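Local coordinates for yersinopine synthase (Yersinia pestis, PDB 6C4M), which catalyses the NADPH-dependent reductive condensation of pyruvate with an amino-acid-derived intermediate, the last step in making the metallophore yersinopine, at residues L51-P55 and S56-E60. Residues are numbered along the deposited sequence; the frame is centred on the assembly and turned at random.
With NAP (NADP nicotinamide-adenine-dinucleotide phosphate), chain B.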
# COMPACT_ATOMS: atom_id res chain seq x y z
N LEU A 51 -41.14 2.30 -18.21
CA LEU A 51 -40.26 2.42 -17.06
C LEU A 51 -41.06 2.08 -15.82
O LEU A 51 -42.18 2.56 -15.67
CB LEU A 51 -39.69 3.84 -16.95
CG LEU A 51 -38.59 4.09 -15.92
CD1 LEU A 51 -37.40 3.20 -16.20
CD2 LEU A 51 -38.18 5.55 -15.95
N TYR A 52 -40.49 1.25 -14.94
CA TYR A 52 -41.08 0.93 -13.65
C TYR A 52 -40.14 1.38 -12.54
O TYR A 52 -38.92 1.25 -12.66
CB TYR A 52 -41.34 -0.57 -13.49
CG TYR A 52 -41.49 -1.00 -12.03
CD1 TYR A 52 -42.70 -0.86 -11.34
CD2 TYR A 52 -40.41 -1.52 -11.34
CE1 TYR A 52 -42.83 -1.23 -10.01
CE2 TYR A 52 -40.51 -1.88 -10.00
CZ TYR A 52 -41.73 -1.75 -9.36
OH TYR A 52 -41.83 -2.10 -8.05
N ASN A 53 -40.72 1.91 -11.46
CA ASN A 53 -39.99 2.09 -10.21
C ASN A 53 -40.96 1.93 -9.06
O ASN A 53 -42.09 2.42 -9.10
CB ASN A 53 -39.32 3.46 -10.12
CG ASN A 53 -38.18 3.48 -9.11
OD1 ASN A 53 -37.01 3.43 -9.49
ND2 ASN A 53 -38.51 3.56 -7.82
N ARG A 54 -40.51 1.22 -8.03
CA ARG A 54 -41.32 1.04 -6.84
C ARG A 54 -41.69 2.40 -6.25
O ARG A 54 -40.95 3.38 -6.42
CB ARG A 54 -40.55 0.23 -5.79
CG ARG A 54 -39.31 0.95 -5.32
CD ARG A 54 -38.57 0.23 -4.18
NE ARG A 54 -37.27 0.84 -3.92
CZ ARG A 54 -36.57 0.68 -2.79
NH1 ARG A 54 -37.06 -0.09 -1.82
NH2 ARG A 54 -35.40 1.27 -2.64
N PRO A 55 -42.80 2.47 -5.48
CA PRO A 55 -43.27 3.73 -4.90
C PRO A 55 -42.49 4.18 -3.65
O PRO A 55 -43.07 4.56 -2.64
CB PRO A 55 -44.74 3.44 -4.59
CG PRO A 55 -44.82 1.96 -4.41
CD PRO A 55 -43.77 1.37 -5.30
N SER A 56 -41.17 4.16 -3.74
CA SER A 56 -40.37 4.85 -2.75
C SER A 56 -40.64 6.35 -2.84
O SER A 56 -41.39 6.82 -3.70
CB SER A 56 -38.90 4.56 -2.96
OG SER A 56 -38.51 4.95 -4.30
N THR A 57 -40.04 7.11 -1.92
CA THR A 57 -40.13 8.57 -2.02
C THR A 57 -39.52 9.07 -3.32
O THR A 57 -40.07 9.97 -3.96
CB THR A 57 -39.43 9.23 -0.82
OG1 THR A 57 -38.12 8.69 -0.70
CG2 THR A 57 -40.19 8.95 0.45
N LYS A 58 -38.38 8.51 -3.71
CA LYS A 58 -37.76 8.86 -5.00
C LYS A 58 -38.65 8.46 -6.18
O LYS A 58 -38.80 9.22 -7.14
CB LYS A 58 -36.40 8.19 -5.13
CG LYS A 58 -35.55 8.72 -6.30
CD LYS A 58 -34.90 7.59 -7.10
CE LYS A 58 -35.92 6.77 -7.89
NZ LYS A 58 -35.28 5.62 -8.59
N GLY A 59 -39.20 7.25 -6.13
CA GLY A 59 -40.09 6.82 -7.20
C GLY A 59 -41.29 7.73 -7.34
O GLY A 59 -41.66 8.11 -8.45
N GLU A 60 -41.90 8.11 -6.22
CA GLU A 60 -43.05 9.01 -6.26
C GLU A 60 -42.68 10.34 -6.90
O GLU A 60 -43.45 10.90 -7.69
CB GLU A 60 -43.60 9.22 -4.85
CG GLU A 60 -44.99 9.82 -4.82
CD GLU A 60 -46.05 8.87 -5.35
OE1 GLU A 60 -45.84 7.64 -5.25
OE2 GLU A 60 -47.10 9.34 -5.86
PA NAP B . -29.97 0.98 -7.97
O1A NAP B . -29.28 -0.32 -8.10
O2A NAP B . -29.52 1.76 -6.71
O5B NAP B . -31.59 0.68 -7.91
C5B NAP B . -32.18 0.34 -9.19
C4B NAP B . -33.69 0.15 -8.96
O4B NAP B . -33.84 -0.98 -7.91
C3B NAP B . -34.24 1.20 -8.47
O3B NAP B . -35.60 1.37 -8.98
C2B NAP B . -34.35 0.92 -6.85
O2B NAP B . -35.46 1.69 -6.28
C1B NAP B . -34.58 -0.34 -6.73
N9A NAP B . -33.84 -0.80 -5.55
C8A NAP B . -32.60 -0.63 -5.08
N7A NAP B . -32.57 -1.30 -3.92
C5A NAP B . -33.80 -1.86 -3.70
C6A NAP B . -34.22 -2.64 -2.65
N6A NAP B . -33.60 -3.13 -1.42
N1A NAP B . -35.48 -3.09 -2.63
C2A NAP B . -36.34 -2.80 -3.65
N3A NAP B . -35.93 -2.03 -4.70
C4A NAP B . -34.63 -1.56 -4.72
O3 NAP B . -29.61 1.89 -9.31
PN NAP B . -28.56 1.62 -10.51
O1N NAP B . -29.21 2.18 -11.70
O2N NAP B . -27.27 2.37 -10.10
O5D NAP B . -28.12 0.02 -10.74
C5D NAP B . -28.78 -0.80 -11.74
C4D NAP B . -28.10 -2.18 -11.69
O4D NAP B . -26.56 -2.04 -12.08
C3D NAP B . -28.10 -2.74 -10.49
O3D NAP B . -28.06 -4.23 -10.74
C2D NAP B . -26.77 -2.38 -9.83
O2D NAP B . -26.40 -3.39 -9.03
C1D NAP B . -25.82 -2.35 -11.05
N1N NAP B . -24.71 -1.38 -10.96
C2N NAP B . -24.84 -0.09 -11.36
C3N NAP B . -23.73 0.77 -11.28
C7N NAP B . -23.84 2.25 -11.72
O7N NAP B . -22.91 2.84 -12.10
N7N NAP B . -25.13 2.86 -11.64
C4N NAP B . -22.53 0.32 -10.79
C5N NAP B . -22.41 -0.95 -10.38
C6N NAP B . -23.50 -1.82 -10.48
P2B NAP B . -35.22 3.30 -5.80
O1X NAP B . -34.58 3.26 -4.43
O2X NAP B . -34.32 3.99 -6.75
O3X NAP B . -36.57 3.97 -5.69
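Asn53 and Lys58 meet across the turn at the adenosine end of NADP, where Lys58 NZ donates to Asn53 OD1 over 2.9 Å from above the carbonyl plane. Their side chains cross at about a right angle, and both reach the cofactor. The same OD1 accepts from the ribose hydroxyl O3B of NADP, while Asn53 ND2 gives a nearly straight bond (168°) to phosphate oxygen O3X, so one amide reads ribose and 2'-phosphate together. Lys58 NZ lies 2.6 Å from O2X of that phosphate, brought there by a chain that bends at chi2 (-135°) and chi3 (70°). Ser56 OG adds a bond to O3X, and Arg54 NH2 one of 2.8 Å to O1X. From CG to NE the arginine is extended; NE donates to the bridging oxygen O2B, the guanidinium presenting its edge to the phosphorus. One guanidinium face carries adenine N3A, 3.2 Å above the plane, and on the opposite face Ser56 CB lies 4.2 Å from Arg54 NE. All three terminal phosphate oxygens are thereby gripped, and the two cationic side chains would balance their charge, as expected of a site that selects NADP.

Behind this shell, Asn53 ND2 also bonds in plane to Arg54 O, 2.8 Å away, which fixes the rotation of the amide. Arg54 O further takes a weak bond from Ser56 N, closing an inverse gamma turn centred on Pro55. Ser56 OG, besides binding phosphate, is the N-cap acceptor for Gly59 N at 3.0 Å. Ala30 joins in, its N donating to Asn53 OD1 and its O accepting from Lys58 NZ. The turn links strand 49-52 to helix 57-68 in the Rossmann-type nucleotide-binding fold, with that strand lying parallel between strands 25-28 and 93-95.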